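Side-chain contacts in glutaredoxin related protein (Sulfolobus solfataricus, PDB 4MNN), which probably acts as a protein disulfide oxidoreductase of the glutaredoxin family, exchanging thiols and disulfides through a redox-active cysteine pair on a thioredoxin fold: residues 52-56 against 57-61; 74-77 against 78-82. All coordinates share one frame; numbering follows the deposited sequence.

Contact 1: residues 52-56 against 57-61; sequences VKRGD and RVYYT
Val52 lies over one face of the Tyr60 ring, its CB 4.1 Å from the ring centroid and 20° off the normal, a CH-pi contact displaced toward the hydroxyl end. Its CG2 branch reaches further along the ring, 3.5 Å from Tyr60 CZ. Tyr60 gets there because CG stands between its backbone N and carbonyl carbon (chi1 62°), which folds the ring back beside the neighbouring strand. With an alanine in place of Tyr60, this side of Val52 would probably be uncovered and Ser77 of helix 71-83 would lose the phenol oxygen as a hydrogen-bond partner. Tyr59 turns differently: its ring runs back along the strand pair, with Val52 O and Arg54 N near its plane at the edge, and CE1 is 3.5 Å from Arg54 CB. One face of this ring also carries the Arg57 side chain, whose NE sits above the rim, while Arg57 NH2 goes on to the carbonyls of Ser125 and Gln126.

The frame is a beta hairpin, strands 49-54 and 57-63 of the thioredoxin-like fold, closed by a type II' turn from Arg54 to Arg57 with Gly55 at positive phi. Arg54 and Arg57 bond each other through both backbone pairs; the return bond, Arg57 N to Arg54 O at 3.1 Å, has its donor well above the carbonyl plane. A beta bulge shifts the register between Val52, paired with Tyr60, and Lys53, paired with Val58. On the face bearing Lys53 and Val58, Lys53 CG meets Val58 CG2 at 3.9 Å. The extended Arg54 chain leads its guanidinium away from the hairpin to a salt bridge with Asp18 and to the carbonyl of Ile81.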
ATOM      1  N   VAL A  52      -6.684  -2.208  -0.990  1.00 16.82           N
ATOM      2  CA  VAL A  52      -6.455  -3.644  -1.117  1.00 16.43           C
ATOM      3  C   VAL A  52      -7.244  -4.296  -0.001  1.00 17.37           C
ATOM      4  O   VAL A  52      -7.072  -3.940   1.145  1.00 15.09           O
ATOM      5  CB  VAL A  52      -4.969  -3.935  -0.992  1.00 18.78           C
ATOM      6  CG1 VAL A  52      -4.727  -5.449  -0.886  1.00 16.76           C
ATOM      7  CG2 VAL A  52      -4.253  -3.349  -2.245  1.00 17.54           C
ATOM      8  N   LYS A  53      -8.121  -5.236  -0.372  1.00 17.30           N
ATOM      9  CA  LYS A  53      -8.993  -5.928   0.570  1.00 18.54           C
ATOM     10  C   LYS A  53      -9.016  -7.425   0.362  1.00 21.00           C
ATOM     11  O   LYS A  53      -8.550  -7.960  -0.653  1.00 19.40           O
ATOM     12  CB  LYS A  53     -10.445  -5.449   0.380  1.00 18.92           C
ATOM     13  CG  LYS A  53     -10.606  -3.932   0.423  1.00 20.46           C
ATOM     14  CD  LYS A  53     -12.040  -3.510   0.044  1.00 23.30           C
ATOM     15  CE  LYS A  53     -13.081  -4.252   0.915  1.00 26.83           C
ATOM     16  NZ  LYS A  53     -14.464  -3.720   0.608  1.00 29.41           N
ATOM     17  N   ARG A  54      -9.554  -8.101   1.363  1.00 23.04           N
ATOM     18  CA  ARG A  54      -9.753  -9.543   1.293  1.00 26.06           C
ATOM     19  C   ARG A  54     -11.048  -9.591   2.093  1.00 27.13           C
ATOM     20  O   ARG A  54     -11.065  -9.296   3.290  1.00 26.07           O
ATOM     21  CB  ARG A  54      -8.598 -10.310   1.942  1.00 27.16           C
ATOM     22  CG  ARG A  54      -8.623 -11.786   1.599  1.00 32.65           C
ATOM     23  CD  ARG A  54      -7.453 -12.597   2.160  1.00 34.97           C
ATOM     24  NE  ARG A  54      -7.830 -14.011   2.190  1.00 39.21           N
ATOM     25  CZ  ARG A  54      -6.982 -15.042   2.247  1.00 41.14           C
ATOM     26  NH1 ARG A  54      -5.659 -14.846   2.278  1.00 39.58           N
ATOM     27  NH2 ARG A  54      -7.469 -16.283   2.267  1.00 41.80           N
ATOM     28  N   GLY A  55     -12.144  -9.901   1.403  1.00 27.72           N
ATOM     29  CA  GLY A  55     -13.442  -9.889   2.052  1.00 27.68           C
ATOM     30  C   GLY A  55     -13.772  -8.457   2.438  1.00 27.89           C
ATOM     31  O   GLY A  55     -13.552  -7.529   1.655  1.00 28.93           O
ATOM     32  N   ASP A  56     -14.288  -8.241   3.644  1.00 26.73           N
ATOM     33  CA  ASP A  56     -14.614  -6.878   4.065  1.00 26.59           C
ATOM     34  C   ASP A  56     -13.394  -6.179   4.661  1.00 24.55           C
ATOM     35  O   ASP A  56     -13.459  -4.994   4.991  1.00 23.63           O
ATOM     36  CB  ASP A  56     -15.696  -6.875   5.155  1.00 31.51           C
ATOM     37  CG  ASP A  56     -17.060  -7.251   4.630  1.00 36.60           C
ATOM     38  OD1 ASP A  56     -17.407  -6.778   3.523  1.00 37.94           O
ATOM     39  OD2 ASP A  56     -17.780  -8.002   5.337  1.00 38.96           O
ATOM     40  N   ARG A  57     -12.288  -6.899   4.828  1.00 22.09           N
ATOM     41  CA  ARG A  57     -11.128  -6.255   5.462  1.00 21.30           C
ATOM     42  C   ARG A  57     -10.264  -5.402   4.538  1.00 20.55           C
ATOM     43  O   ARG A  57      -9.806  -5.892   3.524  1.00 21.24           O
ATOM     44  CB  ARG A  57     -10.226  -7.292   6.121  1.00 20.01           C
ATOM     45  CG  ARG A  57      -8.950  -6.702   6.731  1.00 19.18           C
ATOM     46  CD  ARG A  57      -8.239  -7.791   7.568  1.00 21.74           C
ATOM     47  NE  ARG A  57      -6.911  -7.352   8.031  1.00 20.00           N
ATOM     48  CZ  ARG A  57      -6.063  -8.111   8.720  1.00 22.73           C
ATOM     49  NH1 ARG A  57      -6.391  -9.360   9.031  1.00 20.70           N
ATOM     50  NH2 ARG A  57      -4.893  -7.617   9.111  1.00 20.58           N
ATOM     51  N   VAL A  58     -10.021  -4.150   4.924  1.00 19.80           N
ATOM     52  CA  VAL A  58      -9.152  -3.250   4.143  1.00 19.73           C
ATOM     53  C   VAL A  58      -7.750  -3.308   4.765  1.00 18.75           C
ATOM     54  O   VAL A  58      -7.560  -2.957   5.934  1.00 20.84           O
ATOM     55  CB  VAL A  58      -9.655  -1.774   4.185  1.00 21.63           C
ATOM     56  CG1 VAL A  58      -8.676  -0.849   3.424  1.00 19.63           C
ATOM     57  CG2 VAL A  58     -11.073  -1.674   3.569  1.00 19.75           C
ATOM     58  N   TYR A  59      -6.776  -3.794   4.000  1.00 16.86           N
ATOM     59  CA  TYR A  59      -5.411  -3.883   4.472  1.00 14.19           C
ATOM     60  C   TYR A  59      -4.727  -2.545   4.423  1.00 15.34           C
ATOM     61  O   TYR A  59      -3.980  -2.189   5.336  1.00 15.80           O
ATOM     62  CB  TYR A  59      -4.642  -4.919   3.660  1.00 17.01           C
ATOM     63  CG  TYR A  59      -5.064  -6.318   4.043  1.00 17.42           C
ATOM     64  CD1 TYR A  59      -6.256  -6.859   3.565  1.00 17.36           C
ATOM     65  CD2 TYR A  59      -4.300  -7.072   4.943  1.00 18.19           C
ATOM     66  CE1 TYR A  59      -6.699  -8.139   3.979  1.00 19.82           C
ATOM     67  CE2 TYR A  59      -4.727  -8.343   5.360  1.00 19.72           C
ATOM     68  CZ  TYR A  59      -5.927  -8.861   4.870  1.00 19.53           C
ATOM     69  OH  TYR A  59      -6.360 -10.124   5.263  1.00 21.16           O
ATOM     70  N   TYR A  60      -4.980  -1.792   3.360  1.00 13.72           N
ATOM     71  CA  TYR A  60      -4.432  -0.445   3.276  1.00 13.72           C
ATOM     72  C   TYR A  60      -4.997   0.268   2.071  1.00 14.50           C
ATOM     73  O   TYR A  60      -5.649  -0.345   1.218  1.00 14.65           O
ATOM     74  CB  TYR A  60      -2.893  -0.502   3.184  1.00 15.34           C
ATOM     75  CG  TYR A  60      -2.363  -1.219   1.960  1.00 16.63           C
ATOM     76  CD1 TYR A  60      -2.297  -0.574   0.726  1.00 17.93           C
ATOM     77  CD2 TYR A  60      -1.946  -2.554   2.030  1.00 17.31           C
ATOM     78  CE1 TYR A  60      -1.819  -1.238  -0.409  1.00 18.46           C
ATOM     79  CE2 TYR A  60      -1.477  -3.241   0.886  1.00 16.85           C
ATOM     80  CZ  TYR A  60      -1.415  -2.581  -0.317  1.00 19.25           C
ATOM     81  OH  TYR A  60      -0.969  -3.212  -1.482  1.00 20.60           O
ATOM     82  N   THR A  61      -4.741   1.570   2.009  1.00 14.90           N
ATOM     83  CA  THR A  61      -5.133   2.388   0.868  1.00 14.24           C
ATOM     84  C   THR A  61      -3.840   3.089   0.472  1.00 15.44           C
ATOM     85  O   THR A  61      -3.111   3.594   1.344  1.00 15.91           O
ATOM     86  CB  THR A  61      -6.108   3.523   1.218  1.00 15.67           C
ATOM     87  OG1 THR A  61      -7.324   2.977   1.708  1.00 20.39           O
ATOM     88  CG2 THR A  61      -6.429   4.358  -0.046  1.00 16.00           C
TER

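Contact 2: residues 74-77 against 78-82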
ATOM      1  N   PHE A  74       4.156  -3.458  -4.157  1.00 17.79           N
ATOM      2  CA  PHE A  74       2.694  -3.542  -4.223  1.00 17.71           C
ATOM      3  C   PHE A  74       2.249  -4.952  -4.663  1.00 17.06           C
ATOM      4  O   PHE A  74       1.405  -5.578  -4.016  1.00 17.51           O
ATOM      5  CB  PHE A  74       2.171  -2.459  -5.190  1.00 18.65           C
ATOM      6  CG  PHE A  74       0.683  -2.529  -5.431  1.00 18.87           C
ATOM      7  CD1 PHE A  74      -0.219  -2.148  -4.435  1.00 20.12           C
ATOM      8  CD2 PHE A  74       0.190  -2.972  -6.648  1.00 18.07           C
ATOM      9  CE1 PHE A  74      -1.614  -2.211  -4.662  1.00 18.04           C
ATOM     10  CE2 PHE A  74      -1.209  -3.042  -6.880  1.00 19.04           C
ATOM     11  CZ  PHE A  74      -2.095  -2.659  -5.875  1.00 18.23           C
ATOM     12  N   LEU A  75       2.839  -5.464  -5.737  1.00 15.03           N
ATOM     13  CA  LEU A  75       2.522  -6.810  -6.203  1.00 17.49           C
ATOM     14  C   LEU A  75       2.893  -7.838  -5.150  1.00 16.02           C
ATOM     15  O   LEU A  75       2.171  -8.808  -4.948  1.00 17.45           O
ATOM     16  CB  LEU A  75       3.283  -7.137  -7.502  1.00 16.06           C
ATOM     17  CG  LEU A  75       2.790  -6.351  -8.708  1.00 20.87           C
ATOM     18  CD1 LEU A  75       3.693  -6.614  -9.873  1.00 19.65           C
ATOM     19  CD2 LEU A  75       1.331  -6.717  -8.996  1.00 17.46           C
ATOM     20  N   ASN A  76       4.024  -7.650  -4.484  1.00 16.86           N
ATOM     21  CA  ASN A  76       4.413  -8.579  -3.441  1.00 18.88           C
ATOM     22  C   ASN A  76       3.382  -8.611  -2.324  1.00 17.28           C
ATOM     23  O   ASN A  76       3.125  -9.666  -1.725  1.00 15.64           O
ATOM     24  CB  ASN A  76       5.737  -8.164  -2.816  1.00 24.38           C
ATOM     25  CG  ASN A  76       6.881  -9.034  -3.242  1.00 29.33           C
ATOM     26  OD1 ASN A  76       6.981  -9.414  -4.391  1.00 32.53           O
ATOM     27  ND2 ASN A  76       7.787  -9.315  -2.311  1.00 33.99           N
ATOM     28  N   SER A  77       2.820  -7.456  -1.992  1.00 14.21           N
ATOM     29  CA  SER A  77       1.863  -7.439  -0.910  1.00 14.50           C
ATOM     30  C   SER A  77       0.626  -8.198  -1.305  1.00 14.23           C
ATOM     31  O   SER A  77      -0.004  -8.841  -0.473  1.00 16.22           O
ATOM     32  CB  SER A  77       1.461  -6.011  -0.491  1.00 13.70           C
ATOM     33  OG  SER A  77       0.676  -5.343  -1.481  1.00 16.83           O
ATOM     34  N   LEU A  78       0.228  -8.104  -2.571  1.00 13.86           N
ATOM     35  CA  LEU A  78      -0.971  -8.833  -2.993  1.00 14.46           C
ATOM     36  C   LEU A  78      -0.789 -10.344  -2.780  1.00 15.98           C
ATOM     37  O   LEU A  78      -1.687 -11.045  -2.292  1.00 13.72           O
ATOM     38  CB  LEU A  78      -1.225  -8.561  -4.478  1.00 14.93           C
ATOM     39  CG  LEU A  78      -2.239  -7.455  -4.876  1.00 20.95           C
ATOM     40  CD1 LEU A  78      -2.418  -6.426  -3.837  1.00 15.17           C
ATOM     41  CD2 LEU A  78      -1.859  -6.870  -6.230  1.00 18.99           C
ATOM     42  N   VAL A  79       0.367 -10.843  -3.194  1.00 15.72           N
ATOM     43  CA  VAL A  79       0.641 -12.273  -3.056  1.00 16.56           C
ATOM     44  C   VAL A  79       0.704 -12.677  -1.583  1.00 17.54           C
ATOM     45  O   VAL A  79       0.152 -13.700  -1.196  1.00 17.88           O
ATOM     46  CB  VAL A  79       1.969 -12.615  -3.764  1.00 18.53           C
ATOM     47  CG1 VAL A  79       2.347 -14.105  -3.528  1.00 21.05           C
ATOM     48  CG2 VAL A  79       1.843 -12.285  -5.255  1.00 18.52           C
ATOM     49  N   ARG A  80       1.385 -11.879  -0.756  1.00 17.96           N
ATOM     50  CA  ARG A  80       1.508 -12.215   0.668  1.00 17.75           C
ATOM     51  C   ARG A  80       0.151 -12.226   1.356  1.00 18.43           C
ATOM     52  O   ARG A  80      -0.163 -13.142   2.120  1.00 18.43           O
ATOM     53  CB  ARG A  80       2.444 -11.233   1.387  1.00 18.05           C
ATOM     54  CG  ARG A  80       3.907 -11.279   0.970  1.00 21.19           C
ATOM     55  CD  ARG A  80       4.827 -10.873   2.160  1.00 23.64           C
ATOM     56  NE  ARG A  80       6.221 -11.099   1.803  1.00 26.53           N
ATOM     57  CZ  ARG A  80       7.030 -10.172   1.295  1.00 27.78           C
ATOM     58  NH1 ARG A  80       6.588  -8.925   1.095  1.00 26.04           N
ATOM     59  NH2 ARG A  80       8.266 -10.510   0.928  1.00 28.58           N
ATOM     60  N   ILE A  81      -0.662 -11.212   1.070  1.00 17.70           N
ATOM     61  CA  ILE A  81      -1.980 -11.131   1.668  1.00 18.68           C
ATOM     62  C   ILE A  81      -2.870 -12.303   1.176  1.00 20.01           C
ATOM     63  O   ILE A  81      -3.569 -12.936   1.977  1.00 19.96           O
ATOM     64  CB  ILE A  81      -2.635  -9.764   1.332  1.00 17.72           C
ATOM     65  CG1 ILE A  81      -1.928  -8.658   2.113  1.00 15.27           C
ATOM     66  CG2 ILE A  81      -4.124  -9.747   1.705  1.00 19.14           C
ATOM     67  CD1 ILE A  81      -2.188  -7.260   1.531  1.00 16.18           C
ATOM     68  N   SER A  82      -2.816 -12.604  -0.116  0.50 20.02           N
ATOM     69  CA  SER A  82      -3.653 -13.668  -0.656  0.50 20.34           C
ATOM     70  C   SER A  82      -3.288 -15.057  -0.115  0.50 21.03           C
ATOM     71  O   SER A  82      -4.157 -15.923   0.009  0.50 20.87           O
ATOM     72  CB  SER A  82      -3.578 -13.672  -2.181  0.50 20.27           C
ATOM     73  OG  SER A  82      -4.515 -14.590  -2.716  0.50 19.60           O
TER
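Leu78 CD2 meets Phe74 CE2 at 3.9 Å and Leu75 CD2 at 4.2 Å, one turn up an alpha helix, 71-83, that packs beside the sheet of the thioredoxin-like fold. The Leu78 side chain approaches the Phe74 ring at a slant, with CD1 above the rim of one face. Phe30 and Phe33 from helix 27-33 close round this apolar cluster, and Leu11 of helix 4-11 touches both leucines.

Farther round the helix, the Asn76 amide and the Arg80 guanidinium meet nearly at right angles, their planes 82° apart. Asn76 ND2 is 3.5 Å from Arg80 NH2, two donors that do not bond each other. Glu119 probably offsets the closeness of the two donors, as a salt-bridge partner of Arg80 NH1 and a weak acceptor for Asn76 ND2. CG of Arg80, anti to its carbonyl carbon (chi1 -66°), starts the chain beside the preceding turn, 3.2 Å from Asn76 O.

Regular i to i+4 backbone bonds hold the turns, from Leu78 N to Phe74 O through Ile81 N to Ser77 O. Ile81 CG1 lies just beyond that last oxygen, 3.2 Å from Ser77 O. Phe74 O takes a second donor: Ser77 turns its hydroxyl back between the backbone N and carbonyl carbon (chi1 69°), and OG donates to Phe74 O at 2.6 Å.

How the contacts relate
Contacts 1 and 2 follow one another along the chain, hairpin then helix, with centres about 12 Å apart, and they meet directly. Two polar links probably join them: Tyr60 OH to Ser77 OG at 2.7 Å, and Arg54 NH1 to Ile81 O at 2.8 Å. Beside these links Val52 touches Phe74 and Leu78, and Tyr60 touches Phe74, so the helix packs against the sheet through both apolar and hydrogen-bonded pairs. Helix 114-127 borders both, stacking Tyr122 on Tyr60, and its Gln126 touches Tyr59 in contact 1 and Ile81 in contact 2. That helix begins at Cys114, which forms a disulfide with Cys111 in a CxxC arrangement of the thioredoxin type, probably the redox centre.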